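Side-chain contacts in concanavalin B (Canavalia ensiformis, PDB 6CAF), which may bind carbohydrate as a chitinase-like seed protein of glycosyl hydrolase family 18: residues A[130-133]-A[138-141]; A[133-138]-A[149-154]; A[166-171]-A[182-187]; A[173-178]-A[205-210]. One frame throughout, in Å; residues are numbered along the deposited sequence.

Contact 1 of 4, residues A[130-133]-A[138-141]; sequences LHTY and RREG
At one edge of the Tyr133 ring, close to its plane, lie Glu140 O, 3.4 Å from Tyr133 CD1, and the CA of Gly141. One face carries Thr132 CG2, displaced toward the rim, and Arg139 CB comes up obliquely. The Arg139 guanidinium meets the same tyrosine with its own edge: NH1 donates to Tyr133 OH over 3.0 Å with an N-H...O angle of 151°, and the hydroxyl oxygen lies only 11° out of the guanidinium plane. Ring and guanidinium are nevertheless turned 62° apart, so the two groups are not stacked. The arginine chain, extended from CG to NE, runs past Thr132, whose CG2 sits 3.7 Å from Arg139 CD. The threonine hydroxyl turns back to its own helix and bonds to Glu128 O.

The direct backbone link is weak, and water makes the rest: Arg139 N bonds to Thr132 O over 3.4 Å. One water bonds to Thr132 O and, weakly, to Arg138 N; a second bridges Tyr133 O and Arg139 O, at 2.9 and 2.7 Å. Together these hold residues 138-141 against the last turns of helix 120-135, where a wider pi-type turn covers 131-133. Geometrically this is a helix end with its following chain folded back over it, in one of the alpha-to-beta connections at the N-terminal rim of a TIM barrel.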
loop_
_atom_site.group_PDB
_atom_site.type_symbol
_atom_site.label_atom_id
_atom_site.label_comp_id
_atom_site.label_asym_id
_atom_site.label_seq_id
_atom_site.Cartn_x
_atom_site.Cartn_y
_atom_site.Cartn_z
ATOM N N LEU A 130 8.782 13.147 -6.872
ATOM C CA LEU A 130 8.896 11.935 -6.086
ATOM C C LEU A 130 10.282 11.314 -6.214
ATOM O O LEU A 130 10.883 10.852 -5.227
ATOM C CB LEU A 130 7.800 10.951 -6.446
ATOM C CG LEU A 130 6.381 11.430 -6.124
ATOM C CD1 LEU A 130 5.363 10.535 -6.772
ATOM C CD2 LEU A 130 6.153 11.477 -4.632
ATOM N N HIS A 131 10.808 11.311 -7.433
ATOM C CA HIS A 131 12.100 10.730 -7.627
ATOM C C HIS A 131 13.222 11.526 -6.925
ATOM O O HIS A 131 14.048 10.949 -6.207
ATOM C CB HIS A 131 12.393 10.580 -9.117
ATOM C CG HIS A 131 13.668 9.879 -9.366
ATOM N ND1 HIS A 131 14.795 10.520 -9.805
ATOM C CD2 HIS A 131 14.012 8.588 -9.184
ATOM C CE1 HIS A 131 15.780 9.655 -9.924
ATOM N NE2 HIS A 131 15.333 8.474 -9.540
ATOM N N THR A 132 13.230 12.838 -7.154
ATOM C CA THR A 132 14.249 13.691 -6.621
ATOM C C THR A 132 14.266 13.685 -5.107
ATOM O O THR A 132 15.335 13.658 -4.482
ATOM C CB THR A 132 14.078 15.127 -7.159
ATOM O OG1 THR A 132 14.193 15.096 -8.575
ATOM C CG2 THR A 132 15.036 16.076 -6.517
ATOM N N TYR A 133 13.070 13.726 -4.521
ATOM C CA TYR A 133 12.947 13.970 -3.096
ATOM C C TYR A 133 12.671 12.730 -2.263
ATOM O O TYR A 133 12.853 12.798 -1.041
ATOM C CB TYR A 133 11.928 15.071 -2.816
ATOM C CG TYR A 133 12.378 16.401 -3.305
ATOM C CD1 TYR A 133 13.284 17.166 -2.576
ATOM C CD2 TYR A 133 11.945 16.908 -4.509
ATOM C CE1 TYR A 133 13.738 18.390 -3.037
ATOM C CE2 TYR A 133 12.408 18.134 -4.981
ATOM C CZ TYR A 133 13.278 18.892 -4.236
ATOM O OH TYR A 133 13.733 20.110 -4.724
ATOM N N ARG A 138 18.747 12.254 -3.833
ATOM C CA ARG A 138 19.320 13.335 -4.634
ATOM C C ARG A 138 19.299 14.666 -3.880
ATOM O O ARG A 138 20.260 15.447 -3.969
ATOM C CB ARG A 138 18.568 13.439 -5.963
ATOM C CG ARG A 138 19.050 14.521 -6.939
ATOM C CD ARG A 138 20.503 14.366 -7.340
ATOM N NE ARG A 138 20.946 15.434 -8.241
ATOM C CZ ARG A 138 21.236 16.671 -7.850
ATOM N NH1 ARG A 138 21.149 16.989 -6.568
ATOM N NH2 ARG A 138 21.622 17.595 -8.732
ATOM N N ARG A 139 18.190 14.927 -3.191
ATOM C CA ARG A 139 18.041 16.127 -2.373
ATOM C C ARG A 139 17.362 15.799 -1.074
ATOM O O ARG A 139 16.653 14.819 -0.976
ATOM C CB ARG A 139 17.180 17.150 -3.097
ATOM C CG ARG A 139 17.817 17.710 -4.342
ATOM C CD ARG A 139 16.961 18.811 -4.925
ATOM N NE ARG A 139 17.608 19.370 -6.103
ATOM C CZ ARG A 139 17.003 20.098 -7.025
ATOM N NH1 ARG A 139 15.701 20.331 -6.932
ATOM N NH2 ARG A 139 17.698 20.571 -8.056
ATOM N N GLU A 140 17.544 16.677 -0.097
ATOM C CA GLU A 140 16.786 16.649 1.151
ATOM C C GLU A 140 15.343 16.893 0.815
ATOM O O GLU A 140 14.996 17.914 0.232
ATOM C CB GLU A 140 17.272 17.775 2.077
ATOM C CG GLU A 140 18.727 17.682 2.473
ATOM C CD GLU A 140 18.993 16.617 3.510
ATOM O OE1 GLU A 140 18.025 16.179 4.136
ATOM O OE2 GLU A 140 20.167 16.238 3.708
ATOM N N GLY A 141 14.486 15.975 1.236
ATOM C CA GLY A 141 13.043 16.084 1.047
ATOM C C GLY A 141 12.307 15.977 2.366
ATOM O O GLY A 141 12.900 16.058 3.447
HETATM O O HOH W 1 15.513 11.218 -3.130
HETATM O O HOH W 2 15.626 12.330 -0.554
#

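Contact 2 of 4, residues A[133-138]-A[149-154]; sequences YFLSER and DGIHFD
Leu135 and Ile151 form the tight part of this contact, each bringing two carbons to the other. Leu135 CD1 lies 3.9 Å from Ile151 CG1, and Leu135 CD2 is equally near Ile151 CD1; the remaining two pairings among these four atoms are only slightly longer, so the leucine fork closes on the outer bond of the isoleucine. Ile151 CG1 stands beside the backbone N (chi1 -58°), and this puts the CG1-CD1 arm, rather than CG2, against the leucine. Gly150 takes a lesser part, with its O 4.3 Å from Leu135 CD2. Both leucine and isoleucine are buried, yet the backbones stay well apart: the nearest CA atoms, of Leu135 and Asp149, are 7.2 Å from each other, and the two segments bury 128 Å² in all.

The pairing joins the end of helix 120-135 to the strand that follows it in the TIM barrel. Ile151 faces the helical layer and also touches Leu108, whereas His152 reaches Tyr35, Phe57 and Phe210 on the barrel's inner side. Residues 149-156, along this strand and just beyond, match the family 18 DGxDxDxE signature in altered form, with His152 at the second aspartate position and Gln156, bonded to Asp154 OD1, where chitinases have their catalytic glutamate.

On the loose side the chain leaves the helix toward solvent. Ser136 OG bonds to His131 O and receives a weak 3.4 Å bond from Arg138 N, while Glu137 and Arg138 are exposed and make no contact with residues 149-154.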
loop_
_atom_site.group_PDB
_atom_site.type_symbol
_atom_site.label_atom_id
_atom_site.label_comp_id
_atom_site.label_asym_id
_atom_site.label_seq_id
_atom_site.Cartn_x
_atom_site.Cartn_y
_atom_site.Cartn_z
ATOM N N TYR A 133 13.070 13.726 -4.521
ATOM C CA TYR A 133 12.947 13.970 -3.096
ATOM C C TYR A 133 12.671 12.730 -2.263
ATOM O O TYR A 133 12.853 12.798 -1.041
ATOM C CB TYR A 133 11.928 15.071 -2.816
ATOM C CG TYR A 133 12.378 16.401 -3.305
ATOM C CD1 TYR A 133 13.284 17.166 -2.576
ATOM C CD2 TYR A 133 11.945 16.908 -4.509
ATOM C CE1 TYR A 133 13.738 18.390 -3.037
ATOM C CE2 TYR A 133 12.408 18.134 -4.981
ATOM C CZ TYR A 133 13.278 18.892 -4.236
ATOM O OH TYR A 133 13.733 20.110 -4.724
ATOM N N PHE A 134 12.251 11.618 -2.865
ATOM C CA PHE A 134 11.976 10.404 -2.124
ATOM C C PHE A 134 12.654 9.135 -2.591
ATOM O O PHE A 134 12.706 8.183 -1.808
ATOM C CB PHE A 134 10.458 10.116 -2.054
ATOM C CG PHE A 134 9.668 11.124 -1.260
ATOM C CD1 PHE A 134 9.586 11.057 0.095
ATOM C CD2 PHE A 134 9.011 12.120 -1.886
ATOM C CE1 PHE A 134 8.845 11.966 0.801
ATOM C CE2 PHE A 134 8.247 13.029 -1.209
ATOM C CZ PHE A 134 8.142 12.950 0.134
ATOM N N LEU A 135 13.151 9.072 -3.823
ATOM C CA LEU A 135 13.546 7.789 -4.376
ATOM C C LEU A 135 15.020 7.655 -4.731
ATOM O O LEU A 135 15.421 6.587 -5.224
ATOM C CB LEU A 135 12.712 7.444 -5.617
ATOM C CG LEU A 135 11.202 7.317 -5.385
ATOM C CD1 LEU A 135 10.466 7.238 -6.712
ATOM C CD2 LEU A 135 10.883 6.066 -4.552
ATOM N N SER A 136 15.824 8.688 -4.494
ATOM C CA SER A 136 17.172 8.678 -5.044
ATOM C C SER A 136 18.265 9.263 -4.188
ATOM O O SER A 136 19.410 9.292 -4.623
ATOM C CB SER A 136 17.162 9.449 -6.366
ATOM O OG SER A 136 16.804 10.809 -6.158
ATOM N N GLU A 137 17.921 9.706 -2.987
ATOM C CA GLU A 137 18.816 10.478 -2.129
ATOM C C GLU A 137 19.426 11.712 -2.835
ATOM O O GLU A 137 20.498 12.176 -2.474
ATOM C CB GLU A 137 19.935 9.589 -1.576
ATOM C CG GLU A 137 19.495 8.572 -0.561
ATOM C CD GLU A 137 20.648 7.869 0.125
ATOM O OE1 GLU A 137 21.180 8.405 1.122
ATOM O OE2 GLU A 137 20.997 6.774 -0.333
ATOM N N ARG A 138 18.747 12.254 -3.833
ATOM C CA ARG A 138 19.320 13.335 -4.634
ATOM C C ARG A 138 19.299 14.666 -3.880
ATOM O O ARG A 138 20.260 15.447 -3.969
ATOM C CB ARG A 138 18.568 13.439 -5.963
ATOM C CG ARG A 138 19.050 14.521 -6.939
ATOM C CD ARG A 138 20.503 14.366 -7.340
ATOM N NE ARG A 138 20.946 15.434 -8.241
ATOM C CZ ARG A 138 21.236 16.671 -7.850
ATOM N NH1 ARG A 138 21.149 16.989 -6.568
ATOM N NH2 ARG A 138 21.622 17.595 -8.732
ATOM N N ASP A 149 11.760 2.474 -1.177
ATOM C CA ASP A 149 11.659 1.299 -2.004
ATOM C C ASP A 149 10.542 1.316 -2.997
ATOM O O ASP A 149 10.508 0.470 -3.891
ATOM C CB ASP A 149 11.553 0.090 -1.113
ATOM C CG ASP A 149 12.757 -0.056 -0.249
ATOM O OD1 ASP A 149 13.816 -0.437 -0.776
ATOM O OD2 ASP A 149 12.700 0.303 0.943
ATOM N N GLY A 150 9.621 2.267 -2.873
ATOM C CA GLY A 150 8.545 2.332 -3.822
ATOM C C GLY A 150 7.555 3.438 -3.552
ATOM O O GLY A 150 7.611 4.111 -2.531
ATOM N N ILE A 151 6.633 3.586 -4.506
ATOM C CA ILE A 151 5.529 4.526 -4.430
ATOM C C ILE A 151 4.258 3.700 -4.558
ATOM O O ILE A 151 4.111 2.893 -5.497
ATOM C CB ILE A 151 5.567 5.582 -5.560
ATOM C CG1 ILE A 151 6.873 6.374 -5.528
ATOM C CG2 ILE A 151 4.349 6.483 -5.493
ATOM C CD1 ILE A 151 7.131 7.225 -4.311
ATOM N N HIS A 152 3.338 3.924 -3.601
ATOM C CA HIS A 152 2.086 3.194 -3.511
ATOM C C HIS A 152 0.912 4.124 -3.813
ATOM O O HIS A 152 0.743 5.166 -3.191
ATOM C CB HIS A 152 1.970 2.624 -2.117
ATOM C CG HIS A 152 0.732 1.866 -1.840
ATOM N ND1 HIS A 152 0.366 0.759 -2.559
ATOM C CD2 HIS A 152 -0.161 1.982 -0.837
ATOM C CE1 HIS A 152 -0.716 0.234 -2.017
ATOM N NE2 HIS A 152 -1.041 0.953 -0.963
ATOM N N PHE A 153 0.119 3.736 -4.816
ATOM C CA PHE A 153 -0.999 4.538 -5.298
ATOM C C PHE A 153 -2.276 4.133 -4.554
ATOM O O PHE A 153 -3.033 3.269 -5.013
ATOM C CB PHE A 153 -1.201 4.313 -6.798
ATOM C CG PHE A 153 -0.242 5.015 -7.715
ATOM C CD1 PHE A 153 1.121 4.882 -7.588
ATOM C CD2 PHE A 153 -0.749 5.746 -8.781
ATOM C CE1 PHE A 153 1.960 5.494 -8.491
ATOM C CE2 PHE A 153 0.085 6.309 -9.705
ATOM C CZ PHE A 153 1.437 6.207 -9.549
ATOM N N ASP A 154 -2.555 4.777 -3.425
ATOM C CA ASP A 154 -3.764 4.462 -2.655
ATOM C C ASP A 154 -4.850 5.470 -3.045
ATOM O O ASP A 154 -5.276 6.335 -2.254
ATOM C CB ASP A 154 -3.489 4.442 -1.149
ATOM C CG ASP A 154 -4.537 3.722 -0.360
ATOM O OD1 ASP A 154 -5.621 3.417 -0.889
ATOM O OD2 ASP A 154 -4.293 3.500 0.850
#

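Contact 3 of 4, residues A[166-171]-A[182-187]; sequences NLLEEL and FLLSAA
Leu168 and Leu184 reach each other from different first torsions. In Leu168, CG is anti to the backbone N (chi1 177°), which carries its CD1 over to the strand leucine; in Leu184 it lies anti to the carbonyl carbon (chi1 -67°), which directs that residue's fork at the helix. One prong, Leu184 CD1, comes 3.8 Å from Leu168 CD1, and the other, CD2, meets Leu171 CD1 and CB, both at 3.9 Å. Leu184 thus straddles two residues one turn apart on the helix, its two methyls shared between them. Phe182 brings its ring edge to the helix: its CZ stands 3.6 Å from Leu171 O, near the ring plane. All four residues are buried, and the touching is apolar save for that carbonyl.

Helix 164-178 and strand 183-186 are the closing half of a beta-alpha-beta unit begun by strand 150-154. Phe153 of that first strand also packs on Leu171, from the helix-facing side of the sheet, and Phe206, ahead of strand 208-212, touches Leu168. Leu167 meanwhile reaches Leu126 of helix 120-135, so the helix lies on its strands and beside the preceding helix of the barrel.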
loop_
_atom_site.group_PDB
_atom_site.type_symbol
_atom_site.label_atom_id
_atom_site.label_comp_id
_atom_site.label_asym_id
_atom_site.label_seq_id
_atom_site.Cartn_x
_atom_site.Cartn_y
_atom_site.Cartn_z
ATOM N N ASN A 166 -1.045 8.487 -16.226
ATOM C CA ASN A 166 0.101 9.287 -16.621
ATOM C C ASN A 166 1.156 9.354 -15.505
ATOM O O ASN A 166 2.348 9.267 -15.773
ATOM C CB ASN A 166 -0.354 10.689 -17.044
ATOM C CG ASN A 166 -1.112 10.668 -18.345
ATOM O OD1 ASN A 166 -0.760 9.890 -19.244
ATOM N ND2 ASN A 166 -2.158 11.501 -18.460
ATOM N N LEU A 167 0.716 9.505 -14.262
ATOM C CA LEU A 167 1.673 9.551 -13.153
ATOM C C LEU A 167 2.472 8.260 -13.094
ATOM O O LEU A 167 3.709 8.247 -12.919
ATOM C CB LEU A 167 0.940 9.831 -11.853
ATOM C CG LEU A 167 1.828 9.874 -10.611
ATOM C CD1 LEU A 167 2.923 10.906 -10.690
ATOM C CD2 LEU A 167 0.981 10.088 -9.358
ATOM N N LEU A 168 1.754 7.139 -13.177
ATOM C CA LEU A 168 2.397 5.851 -13.176
ATOM C C LEU A 168 3.371 5.705 -14.350
ATOM O O LEU A 168 4.511 5.248 -14.162
ATOM C CB LEU A 168 1.334 4.756 -13.222
ATOM C CG LEU A 168 1.874 3.346 -13.302
ATOM C CD1 LEU A 168 2.782 3.002 -12.132
ATOM C CD2 LEU A 168 0.704 2.371 -13.426
ATOM N N GLU A 169 2.934 6.095 -15.556
ATOM C CA GLU A 169 3.775 6.041 -16.733
ATOM C C GLU A 169 5.060 6.836 -16.539
ATOM O O GLU A 169 6.159 6.392 -16.899
ATOM C CB GLU A 169 3.007 6.609 -17.913
ATOM C CG GLU A 169 3.830 6.722 -19.185
ATOM C CD GLU A 169 4.249 5.389 -19.749
ATOM O OE1 GLU A 169 3.480 4.437 -19.563
ATOM O OE2 GLU A 169 5.322 5.316 -20.386
ATOM N N GLU A 170 4.925 8.031 -15.985
ATOM C CA GLU A 170 6.084 8.876 -15.815
ATOM C C GLU A 170 7.064 8.311 -14.784
ATOM O O GLU A 170 8.281 8.358 -14.967
ATOM C CB GLU A 170 5.689 10.323 -15.481
ATOM C CG GLU A 170 4.886 11.010 -16.574
ATOM C CD GLU A 170 5.518 11.194 -17.934
ATOM O OE1 GLU A 170 6.705 10.907 -18.130
ATOM O OE2 GLU A 170 4.771 11.664 -18.834
ATOM N N LEU A 171 6.530 7.753 -13.693
ATOM C CA LEU A 171 7.393 7.103 -12.725
ATOM C C LEU A 171 8.085 5.877 -13.339
ATOM O O LEU A 171 9.272 5.643 -13.097
ATOM C CB LEU A 171 6.608 6.707 -11.469
ATOM C CG LEU A 171 6.303 7.829 -10.527
ATOM C CD1 LEU A 171 5.210 7.420 -9.548
ATOM C CD2 LEU A 171 7.534 8.278 -9.771
ATOM N N PHE A 182 13.218 0.894 -7.675
ATOM C CA PHE A 182 12.032 1.158 -6.886
ATOM C C PHE A 182 10.824 0.488 -7.509
ATOM O O PHE A 182 10.749 0.270 -8.718
ATOM C CB PHE A 182 11.804 2.662 -6.596
ATOM C CG PHE A 182 11.488 3.494 -7.806
ATOM C CD1 PHE A 182 10.202 3.577 -8.308
ATOM C CD2 PHE A 182 12.463 4.235 -8.408
ATOM C CE1 PHE A 182 9.935 4.359 -9.399
ATOM C CE2 PHE A 182 12.193 5.016 -9.496
ATOM C CZ PHE A 182 10.930 5.085 -9.989
ATOM N N LEU A 183 9.882 0.199 -6.635
ATOM C CA LEU A 183 8.666 -0.507 -7.001
ATOM C C LEU A 183 7.486 0.457 -7.072
ATOM O O LEU A 183 7.494 1.547 -6.497
ATOM C CB LEU A 183 8.369 -1.579 -5.957
ATOM C CG LEU A 183 9.464 -2.627 -5.844
ATOM C CD1 LEU A 183 9.315 -3.442 -4.567
ATOM C CD2 LEU A 183 9.488 -3.540 -7.057
ATOM N N LEU A 184 6.476 0.021 -7.813
ATOM C CA LEU A 184 5.258 0.773 -7.995
ATOM C C LEU A 184 4.090 -0.126 -7.613
ATOM O O LEU A 184 3.988 -1.271 -8.072
ATOM C CB LEU A 184 5.150 1.233 -9.438
ATOM C CG LEU A 184 6.209 2.262 -9.798
ATOM C CD1 LEU A 184 6.415 2.384 -11.283
ATOM C CD2 LEU A 184 5.896 3.599 -9.180
ATOM N N SER A 185 3.191 0.369 -6.768
ATOM C CA SER A 185 2.056 -0.451 -6.328
ATOM C C SER A 185 0.797 0.367 -6.268
ATOM O O SER A 185 0.844 1.596 -6.310
ATOM C CB SER A 185 2.361 -1.079 -4.991
ATOM O OG SER A 185 2.567 -0.138 -3.997
ATOM N N ALA A 186 -0.325 -0.333 -6.165
ATOM C CA ALA A 186 -1.639 0.294 -6.125
ATOM C C ALA A 186 -2.530 -0.392 -5.119
ATOM O O ALA A 186 -2.346 -1.579 -4.837
ATOM C CB ALA A 186 -2.294 0.243 -7.470
ATOM N N ALA A 187 -3.528 0.347 -4.643
ATOM C CA ALA A 187 -4.563 -0.216 -3.748
ATOM C C ALA A 187 -5.952 0.126 -4.285
ATOM O O ALA A 187 -6.627 1.022 -3.770
ATOM C CB ALA A 187 -4.405 0.282 -2.327
#

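Contact 4 of 4, residues A[173-178]-A[205-210]; sequences QIKDVY and HFDYIF
Lys175 and Asp207 bridge the outer helix 164-178 and the chain entering strand 208-212 of the TIM barrel, a link between a helix and a strand one step further round than its own partner, strand 183-186. The contact is small, 74 Å² in all, and nearly everything in it is polar.

The charged interaction is one long salt bridge: Lys175 NZ stands 3.4 Å from Asp207 OD2. The two side chains approach from opposite directions. The lysine spans the gap because its CG is anti to the backbone N (chi1 175°) and every later torsion is also extended.

Direct hydrogen bonds of both groups go to residues outside the two segments. Lys175 NZ donates to Phe182 O, and Asp207 OD2 accepts from Leu184 N, so each end of the salt bridge is tied to the intervening strand or the residue leading into it. These bonds, with the waters, would probably favour the charged form of both groups.

Water supplies the third kind of link. One molecule accepts from Lys175 NZ at 2.9 Å and donates both to Asp207 OD2 and to His205 O, joining three groups at once. Another takes a 2.6 Å bond from Lys175 NZ and donates a hydrogen bond to Asp207 OD1 at 2.7 Å, so that each carboxylate oxygen has its own water to the ammonium.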
loop_
_atom_site.group_PDB
_atom_site.type_symbol
_atom_site.label_atom_id
_atom_site.label_comp_id
_atom_site.label_asym_id
_atom_site.label_seq_id
_atom_site.Cartn_x
_atom_site.Cartn_y
_atom_site.Cartn_z
ATOM N N GLN A 173 8.841 5.386 -16.431
ATOM C CA GLN A 173 9.872 5.817 -17.362
ATOM C C GLN A 173 11.131 6.276 -16.629
ATOM O O GLN A 173 12.250 5.992 -17.067
ATOM C CB GLN A 173 9.348 6.903 -18.303
ATOM C CG GLN A 173 8.320 6.397 -19.305
ATOM C CD GLN A 173 8.882 5.337 -20.220
ATOM O OE1 GLN A 173 10.051 5.399 -20.594
ATOM N NE2 GLN A 173 8.063 4.351 -20.573
ATOM N N ILE A 174 10.967 6.974 -15.521
ATOM C CA ILE A 174 12.089 7.426 -14.706
ATOM C C ILE A 174 12.879 6.200 -14.214
ATOM O O ILE A 174 14.111 6.239 -14.141
ATOM C CB ILE A 174 11.602 8.334 -13.534
ATOM C CG1 ILE A 174 11.202 9.706 -14.049
ATOM C CG2 ILE A 174 12.682 8.459 -12.459
ATOM C CD1 ILE A 174 10.358 10.483 -13.035
ATOM N N LYS A 175 12.176 5.149 -13.817
ATOM C CA LYS A 175 12.836 3.990 -13.333
ATOM C C LYS A 175 13.748 3.456 -14.425
ATOM O O LYS A 175 14.869 3.039 -14.149
ATOM C CB LYS A 175 11.756 2.979 -12.911
ATOM C CG LYS A 175 12.211 1.625 -12.474
ATOM C CD LYS A 175 10.927 0.895 -12.008
ATOM C CE LYS A 175 10.995 -0.608 -11.985
ATOM N NZ LYS A 175 9.938 -1.046 -11.007
ATOM N N ASP A 176 13.283 3.461 -15.674
ATOM C CA ASP A 176 14.115 2.991 -16.780
ATOM C C ASP A 176 15.270 3.953 -17.082
ATOM O O ASP A 176 16.379 3.522 -17.391
ATOM C CB ASP A 176 13.265 2.771 -18.043
ATOM C CG ASP A 176 13.941 1.840 -19.053
ATOM O OD1 ASP A 176 14.943 1.170 -18.665
ATOM O OD2 ASP A 176 13.488 1.790 -20.235
ATOM N N VAL A 177 15.017 5.257 -16.997
ATOM C CA VAL A 177 16.089 6.224 -17.242
ATOM C C VAL A 177 17.270 6.009 -16.321
ATOM O O VAL A 177 18.434 5.990 -16.749
ATOM C CB VAL A 177 15.558 7.675 -17.061
ATOM C CG1 VAL A 177 16.692 8.692 -16.979
ATOM C CG2 VAL A 177 14.622 7.986 -18.216
ATOM N N TYR A 178 16.966 5.774 -15.056
ATOM C CA TYR A 178 17.993 5.673 -14.030
ATOM C C TYR A 178 18.326 4.219 -13.645
ATOM O O TYR A 178 19.179 3.985 -12.813
ATOM C CB TYR A 178 17.538 6.454 -12.782
ATOM C CG TYR A 178 17.565 7.931 -12.937
ATOM C CD1 TYR A 178 18.763 8.629 -12.808
ATOM C CD2 TYR A 178 16.457 8.625 -13.330
ATOM C CE1 TYR A 178 18.835 9.991 -13.004
ATOM C CE2 TYR A 178 16.514 9.989 -13.531
ATOM C CZ TYR A 178 17.699 10.671 -13.350
ATOM O OH TYR A 178 17.742 12.009 -13.551
ATOM N N HIS A 205 2.174 -1.563 -15.446
ATOM C CA HIS A 205 3.397 -1.075 -14.827
ATOM C C HIS A 205 3.482 -1.297 -13.344
ATOM O O HIS A 205 4.576 -1.225 -12.803
ATOM C CB HIS A 205 3.619 0.432 -15.004
ATOM C CG HIS A 205 3.778 0.896 -16.389
ATOM N ND1 HIS A 205 4.449 0.182 -17.333
ATOM C CD2 HIS A 205 3.369 2.037 -16.993
ATOM C CE1 HIS A 205 4.449 0.845 -18.469
ATOM N NE2 HIS A 205 3.851 2.008 -18.275
ATOM N N PHE A 206 2.366 -1.573 -12.668
ATOM C CA PHE A 206 2.464 -1.830 -11.252
ATOM C C PHE A 206 3.145 -3.169 -10.989
ATOM O O PHE A 206 2.807 -4.188 -11.579
ATOM C CB PHE A 206 1.111 -1.826 -10.549
ATOM C CG PHE A 206 0.443 -0.479 -10.461
ATOM C CD1 PHE A 206 1.021 0.543 -9.734
ATOM C CD2 PHE A 206 -0.778 -0.241 -11.074
ATOM C CE1 PHE A 206 0.394 1.763 -9.606
ATOM C CE2 PHE A 206 -1.394 0.992 -10.952
ATOM C CZ PHE A 206 -0.817 1.984 -10.210
ATOM N N ASP A 207 4.073 -3.146 -10.043
ATOM C CA ASP A 207 4.656 -4.363 -9.511
ATOM C C ASP A 207 3.700 -5.164 -8.637
ATOM O O ASP A 207 3.709 -6.404 -8.674
ATOM C CB ASP A 207 5.932 -4.045 -8.722
ATOM C CG ASP A 207 7.004 -3.408 -9.585
ATOM O OD1 ASP A 207 7.654 -4.208 -10.300
ATOM O OD2 ASP A 207 7.156 -2.177 -9.515
ATOM N N TYR A 208 2.916 -4.455 -7.830
ATOM C CA TYR A 208 2.055 -5.092 -6.856
ATOM C C TYR A 208 0.698 -4.410 -6.854
ATOM O O TYR A 208 0.626 -3.173 -6.948
ATOM C CB TYR A 208 2.602 -4.948 -5.448
ATOM C CG TYR A 208 3.944 -5.520 -5.164
ATOM C CD1 TYR A 208 4.321 -6.749 -5.639
ATOM C CD2 TYR A 208 4.799 -4.857 -4.287
ATOM C CE1 TYR A 208 5.571 -7.296 -5.312
ATOM C CE2 TYR A 208 6.011 -5.402 -3.898
ATOM C CZ TYR A 208 6.421 -6.610 -4.449
ATOM O OH TYR A 208 7.646 -7.112 -4.041
ATOM N N ILE A 209 -0.346 -5.216 -6.673
ATOM C CA ILE A 209 -1.694 -4.706 -6.521
ATOM C C ILE A 209 -2.244 -5.223 -5.196
ATOM O O ILE A 209 -2.295 -6.433 -4.962
ATOM C CB ILE A 209 -2.610 -5.185 -7.667
ATOM C CG1 ILE A 209 -2.030 -4.823 -9.036
ATOM C CG2 ILE A 209 -4.014 -4.668 -7.487
ATOM C CD1 ILE A 209 -2.006 -3.361 -9.323
ATOM N N PHE A 210 -2.626 -4.287 -4.332
ATOM C CA PHE A 210 -3.175 -4.561 -3.017
ATOM C C PHE A 210 -4.680 -4.280 -3.067
ATOM O O PHE A 210 -5.104 -3.136 -2.970
ATOM C CB PHE A 210 -2.490 -3.649 -1.990
ATOM C CG PHE A 210 -1.033 -3.924 -1.798
ATOM C CD1 PHE A 210 -0.079 -3.344 -2.605
ATOM C CD2 PHE A 210 -0.608 -4.795 -0.810
ATOM C CE1 PHE A 210 1.260 -3.601 -2.416
ATOM C CE2 PHE A 210 0.737 -5.058 -0.623
ATOM C CZ PHE A 210 1.676 -4.487 -1.455
HETATM O O HOH W 3 7.186 -1.115 -12.040
HETATM O O HOH W 4 10.155 -3.677 -11.006
#

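How the contacts relate
The four contacts follow consecutive elements of one barrel wall. Contacts 1 and 2 share helix 120-135, their centres about 8 Å apart; contacts 3 and 4 share helix 164-178, centres about 5 Å apart. Probable backbone hydrogen bonds join neighbouring strands: Phe153 N to Ser185 O (contacts 2 and 3) and Leu184 O to Asp207 N (contacts 3 and 4), both 2.7 Å. Between the helices, His131 CD2 packs 3.5 Å from Ile174 CG2, linking contacts 1 and 4, whose centres are about 17 Å apart. Contact 2 includes positions where family 18 chitinases keep catalytic residues; contact 3 reaches them through His152 ND1 to Ser185 OG (2.8 Å), while contact 1 lies on the surface.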